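Local coordinates for hdh assembly factor Kustc1130 (Kuenenia stuttgartiensis, PDB 6HIF), which probably assists maturation of hydrazine dehydrogenase, the heme-containing enzyme of anammox bacteria with which its small beta-rich domain is found assembled, at residues Pro43-Glu55 with Phe66-Glu79. Residues are numbered along the deposited sequence; the frame is centred on the assembly and turned at random.
Sequences PIVGAEIKVGDEE and FELRPGTYAISVHE. With SO4 (sulfate ion), chain B.
Two facing beta sheets meet here: strand 48-51 pairs antiparallel with strand 71-79 in one, while strand 66-68 of the other lays Phe66 against their inner side. Glu48-His78 and Lys50-Ser76 are the hydrogen-bonded pairs; Lys50 N reaches Ser76 O at 2.8 Å and His78 N reaches Glu48 O at 2.9 Å, with an N-H...O angle of 179°. Between them, the non-hydrogen-bonded pair Ile49-Val77 turns inward, CG1 of the isoleucine lying alongside CG2 of the valine. Two sheets packed this way are consistent with a small beta sandwich, and Val51 is buried between them. CG2 of Val51 sits over one face of the Phe66 ring, 3.9 Å from the centroid in a CH-pi contact, while CG1, anti to the backbone N (chi1 -178°), meets Leu68 CD1 at 3.6 Å. Replacing Phe66 with an alanine would probably open a gap beneath Val51 CG2 and Ile49 CG2, which touches ring atom CE2 at 3.8 Å. Within the type II' turn from Val51 to Glu54, Gly52 CA lies at the edge of the Tyr73 ring, whose OH donates a hydrogen bond to Arg69 O at 2.7 Å. On the outer face, Ser76 OG donates to a sulfate, probably from the crystallisation liquor, which His86 NE2 also hydrogen-bonds.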
loop_
_atom_site.group_PDB
_atom_site.type_symbol
_atom_site.label_atom_id
_atom_site.label_comp_id
_atom_site.label_asym_id
_atom_site.label_seq_id
_atom_site.Cartn_x
_atom_site.Cartn_y
_atom_site.Cartn_z
ATOM N N PRO Y 43 30.663 -18.366 74.614
ATOM C CA PRO Y 43 31.175 -19.376 73.685
ATOM C C PRO Y 43 32.614 -19.784 73.994
ATOM O O PRO Y 43 33.439 -18.942 74.343
ATOM C CB PRO Y 43 31.110 -18.680 72.316
ATOM C CG PRO Y 43 31.141 -17.205 72.631
ATOM C CD PRO Y 43 30.421 -17.072 73.956
ATOM N N ILE Y 44 32.898 -21.087 73.864
ATOM C CA ILE Y 44 34.238 -21.614 74.075
ATOM C C ILE Y 44 34.989 -21.577 72.748
ATOM O O ILE Y 44 34.545 -22.172 71.767
ATOM C CB ILE Y 44 34.202 -23.035 74.675
ATOM C CG1 ILE Y 44 33.301 -23.122 75.911
ATOM C CG2 ILE Y 44 35.611 -23.518 74.979
ATOM C CD1 ILE Y 44 33.088 -24.524 76.424
ATOM N N VAL Y 45 36.128 -20.874 72.741
ATOM C CA VAL Y 45 36.961 -20.738 71.557
ATOM C C VAL Y 45 38.085 -21.769 71.620
ATOM O O VAL Y 45 38.784 -21.872 72.629
ATOM C CB VAL Y 45 37.523 -19.308 71.423
ATOM C CG1 VAL Y 45 38.417 -19.156 70.199
ATOM C CG2 VAL Y 45 36.416 -18.258 71.423
ATOM N N GLY Y 46 38.240 -22.529 70.530
ATOM C CA GLY Y 46 39.332 -23.480 70.392
ATOM C C GLY Y 46 39.003 -24.846 70.992
ATOM O O GLY Y 46 39.898 -25.667 71.185
ATOM N N ALA Y 47 37.720 -25.074 71.289
ATOM C CA ALA Y 47 37.248 -26.388 71.698
ATOM C C ALA Y 47 37.122 -27.284 70.468
ATOM O O ALA Y 47 36.804 -26.806 69.380
ATOM C CB ALA Y 47 35.930 -26.273 72.423
ATOM N N GLU Y 48 37.376 -28.583 70.656
ATOM C CA GLU Y 48 37.263 -29.533 69.560
ATOM C C GLU Y 48 36.000 -30.373 69.733
ATOM O O GLU Y 48 35.771 -30.962 70.789
ATOM C CB GLU Y 48 38.547 -30.353 69.381
ATOM C CG GLU Y 48 39.034 -31.023 70.654
ATOM C CD GLU Y 48 40.214 -31.963 70.470
ATOM O OE1 GLU Y 48 41.268 -31.713 71.091
ATOM O OE2 GLU Y 48 40.073 -32.948 69.710
ATOM N N ILE Y 49 35.186 -30.399 68.671
ATOM C CA ILE Y 49 33.939 -31.142 68.651
ATOM C C ILE Y 49 34.102 -32.344 67.723
ATOM O O ILE Y 49 34.468 -32.194 66.557
ATOM C CB ILE Y 49 32.763 -30.234 68.230
ATOM C CG1 ILE Y 49 32.679 -28.971 69.094
ATOM C CG2 ILE Y 49 31.452 -31.012 68.235
ATOM C CD1 ILE Y 49 31.646 -27.972 68.636
ATOM N N LYS Y 50 33.833 -33.533 68.272
ATOM C CA LYS Y 50 33.841 -34.776 67.518
ATOM C C LYS Y 50 32.403 -35.254 67.326
ATOM O O LYS Y 50 31.686 -35.493 68.298
ATOM C CB LYS Y 50 34.648 -35.845 68.263
ATOM C CG LYS Y 50 36.083 -36.052 67.800
ATOM C CD LYS Y 50 36.789 -37.149 68.570
ATOM C CE LYS Y 50 37.821 -37.886 67.743
ATOM N NZ LYS Y 50 38.614 -38.834 68.562
ATOM N N VAL Y 51 31.989 -35.371 66.060
ATOM C CA VAL Y 51 30.726 -36.005 65.716
ATOM C C VAL Y 51 31.008 -37.080 64.669
ATOM O O VAL Y 51 31.423 -36.768 63.554
ATOM C CB VAL Y 51 29.675 -34.994 65.216
ATOM C CG1 VAL Y 51 28.350 -35.679 64.919
ATOM C CG2 VAL Y 51 29.467 -33.847 66.193
ATOM N N GLY Y 52 30.772 -38.344 65.045
ATOM C CA GLY Y 52 31.172 -39.472 64.222
ATOM C C GLY Y 52 32.673 -39.442 63.942
ATOM O O GLY Y 52 33.475 -39.401 64.872
ATOM N N ASP Y 53 33.031 -39.427 62.653
ATOM C CA ASP Y 53 34.421 -39.412 62.229
ATOM C C ASP Y 53 34.902 -37.975 62.039
ATOM O O ASP Y 53 36.098 -37.738 61.871
ATOM C CB ASP Y 53 34.630 -40.237 60.954
ATOM C CG ASP Y 53 34.551 -41.740 61.169
ATOM O OD1 ASP Y 53 34.817 -42.192 62.305
ATOM O OD2 ASP Y 53 34.223 -42.447 60.197
ATOM N N GLU Y 54 33.963 -37.025 62.070
ATOM C CA GLU Y 54 34.271 -35.639 61.759
ATOM C C GLU Y 54 34.762 -34.901 63.002
ATOM O O GLU Y 54 34.318 -35.167 64.118
ATOM C CB GLU Y 54 33.074 -34.960 61.092
ATOM C CG GLU Y 54 33.252 -34.792 59.596
ATOM C CD GLU Y 54 32.061 -35.249 58.775
ATOM O OE1 GLU Y 54 31.859 -36.475 58.670
ATOM O OE2 GLU Y 54 31.335 -34.380 58.252
ATOM N N GLU Y 55 35.695 -33.971 62.771
ATOM C CA GLU Y 55 36.264 -33.129 63.809
ATOM C C GLU Y 55 36.191 -31.670 63.373
ATOM O O GLU Y 55 36.370 -31.352 62.199
ATOM C CB GLU Y 55 37.724 -33.503 64.066
ATOM C CG GLU Y 55 37.895 -34.781 64.863
ATOM C CD GLU Y 55 39.317 -35.311 64.921
ATOM O OE1 GLU Y 55 40.201 -34.714 64.269
ATOM O OE2 GLU Y 55 39.538 -36.324 65.615
ATOM N N PHE Y 66 27.981 -29.470 61.053
ATOM C CA PHE Y 66 28.325 -30.740 60.439
ATOM C C PHE Y 66 27.227 -31.163 59.470
ATOM O O PHE Y 66 26.042 -31.080 59.796
ATOM C CB PHE Y 66 28.507 -31.815 61.512
ATOM C CG PHE Y 66 29.568 -31.501 62.533
ATOM C CD1 PHE Y 66 30.898 -31.816 62.294
ATOM C CD2 PHE Y 66 29.239 -30.888 63.732
ATOM C CE1 PHE Y 66 31.876 -31.522 63.232
ATOM C CE2 PHE Y 66 30.217 -30.595 64.670
ATOM C CZ PHE Y 66 31.533 -30.913 64.418
ATOM N N GLU Y 67 27.645 -31.614 58.281
ATOM C CA GLU Y 67 26.747 -32.221 57.311
ATOM C C GLU Y 67 26.967 -33.733 57.334
ATOM O O GLU Y 67 28.041 -34.203 56.973
ATOM C CB GLU Y 67 26.990 -31.620 55.926
ATOM C CG GLU Y 67 25.811 -31.771 54.984
ATOM C CD GLU Y 67 26.131 -31.503 53.521
ATOM O OE1 GLU Y 67 27.030 -32.178 52.971
ATOM O OE2 GLU Y 67 25.480 -30.619 52.931
ATOM N N LEU Y 68 25.947 -34.477 57.782
ATOM C CA LEU Y 68 26.094 -35.894 58.078
ATOM C C LEU Y 68 25.026 -36.705 57.348
ATOM O O LEU Y 68 23.908 -36.234 57.158
ATOM C CB LEU Y 68 25.953 -36.098 59.588
ATOM C CG LEU Y 68 26.918 -35.311 60.471
ATOM C CD1 LEU Y 68 26.378 -35.224 61.890
ATOM C CD2 LEU Y 68 28.309 -35.930 60.460
ATOM N N ARG Y 69 25.389 -37.940 56.972
ATOM C CA ARG Y 69 24.448 -38.914 56.441
ATOM C C ARG Y 69 23.564 -39.419 57.579
ATOM O O ARG Y 69 23.987 -39.417 58.732
ATOM C CB ARG Y 69 25.195 -40.076 55.776
ATOM C CG ARG Y 69 25.825 -39.729 54.434
ATOM C CD ARG Y 69 26.391 -40.936 53.705
ATOM N NE ARG Y 69 27.407 -41.652 54.469
ATOM C CZ ARG Y 69 28.711 -41.376 54.458
ATOM N NH1 ARG Y 69 29.178 -40.393 53.704
ATOM N NH2 ARG Y 69 29.542 -42.081 55.204
ATOM N N PRO Y 70 22.312 -39.856 57.306
ATOM C CA PRO Y 70 21.437 -40.394 58.349
ATOM C C PRO Y 70 22.127 -41.463 59.192
ATOM O O PRO Y 70 22.929 -42.238 58.678
ATOM C CB PRO Y 70 20.292 -41.027 57.546
ATOM C CG PRO Y 70 20.222 -40.197 56.283
ATOM C CD PRO Y 70 21.661 -39.833 55.984
ATOM N N GLY Y 71 21.809 -41.482 60.491
ATOM C CA GLY Y 71 22.355 -42.461 61.417
ATOM C C GLY Y 71 22.477 -41.903 62.832
ATOM O O GLY Y 71 22.178 -40.736 63.068
ATOM N N THR Y 72 22.917 -42.756 63.764
ATOM C CA THR Y 72 23.134 -42.368 65.149
ATOM C C THR Y 72 24.602 -41.991 65.344
ATOM O O THR Y 72 25.494 -42.702 64.888
ATOM C CB THR Y 72 22.660 -43.472 66.103
ATOM O OG1 THR Y 72 21.305 -43.770 65.767
ATOM C CG2 THR Y 72 22.751 -43.081 67.562
ATOM N N TYR Y 73 24.835 -40.863 66.022
ATOM C CA TYR Y 73 26.167 -40.309 66.202
ATOM C C TYR Y 73 26.392 -39.979 67.675
ATOM O O TYR Y 73 25.438 -39.787 68.426
ATOM C CB TYR Y 73 26.336 -39.038 65.366
ATOM C CG TYR Y 73 26.356 -39.247 63.875
ATOM C CD1 TYR Y 73 25.182 -39.316 63.139
ATOM C CD2 TYR Y 73 27.556 -39.365 63.191
ATOM C CE1 TYR Y 73 25.198 -39.509 61.766
ATOM C CE2 TYR Y 73 27.590 -39.551 61.817
ATOM C CZ TYR Y 73 26.408 -39.623 61.102
ATOM O OH TYR Y 73 26.437 -39.806 59.750
ATOM N N ALA Y 74 27.670 -39.912 68.067
ATOM C CA ALA Y 74 28.058 -39.462 69.394
ATOM C C ALA Y 74 28.792 -38.125 69.285
ATOM O O ALA Y 74 29.841 -38.031 68.647
ATOM C CB ALA Y 74 28.895 -40.518 70.074
ATOM N N ILE Y 75 28.204 -37.086 69.891
ATOM C CA ILE Y 75 28.815 -35.767 69.950
ATOM C C ILE Y 75 29.657 -35.699 71.222
ATOM O O ILE Y 75 29.185 -36.054 72.302
ATOM C CB ILE Y 75 27.755 -34.645 69.911
ATOM C CG1 ILE Y 75 26.771 -34.817 68.750
ATOM C CG2 ILE Y 75 28.410 -33.271 69.885
ATOM C CD1 ILE Y 75 25.491 -34.029 68.913
ATOM N N SER Y 76 30.908 -35.253 71.069
ATOM C CA SER Y 76 31.785 -35.024 72.205
ATOM C C SER Y 76 32.512 -33.694 72.033
ATOM O O SER Y 76 33.124 -33.443 70.995
ATOM C CB SER Y 76 32.741 -36.171 72.401
ATOM O OG SER Y 76 33.579 -36.329 71.268
ATOM N N VAL Y 77 32.417 -32.850 73.067
ATOM C CA VAL Y 77 33.076 -31.556 73.084
ATOM C C VAL Y 77 34.188 -31.595 74.131
ATOM O O VAL Y 77 33.924 -31.811 75.311
ATOM C CB VAL Y 77 32.073 -30.414 73.347
ATOM C CG1 VAL Y 77 32.745 -29.049 73.321
ATOM C CG2 VAL Y 77 30.908 -30.447 72.369
ATOM N N HIS Y 78 35.429 -31.399 73.669
ATOM C CA HIS Y 78 36.606 -31.386 74.523
ATOM C C HIS Y 78 37.283 -30.021 74.427
ATOM O O HIS Y 78 37.332 -29.429 73.350
ATOM C CB HIS Y 78 37.559 -32.523 74.121
ATOM C CG HIS Y 78 37.188 -33.863 74.664
ATOM N ND1 HIS Y 78 38.103 -34.685 75.293
ATOM C CD2 HIS Y 78 36.012 -34.530 74.683
ATOM C CE1 HIS Y 78 37.508 -35.798 75.674
ATOM N NE2 HIS Y 78 36.224 -35.728 75.313
ATOM N N GLU Y 79 37.797 -29.536 75.565
ATOM C CA GLU Y 79 38.519 -28.272 75.632
ATOM C C GLU Y 79 39.714 -28.416 76.575
ATOM O O GLU Y 79 39.650 -29.170 77.546
ATOM C CB GLU Y 79 37.554 -27.119 75.933
ATOM C CG GLU Y 79 38.070 -26.089 76.920
ATOM C CD GLU Y 79 37.733 -26.406 78.366
ATOM O OE1 GLU Y 79 36.773 -27.164 78.594
ATOM O OE2 GLU Y 79 38.430 -25.900 79.259
HETATM S S SO4 B . 35.844 -38.803 73.189
HETATM O O1 SO4 B . 36.062 -37.955 71.995
HETATM O O2 SO4 B . 34.769 -38.233 74.028
HETATM O O3 SO4 B . 35.451 -40.164 72.758
HETATM O O4 SO4 B . 37.094 -38.863 73.982
#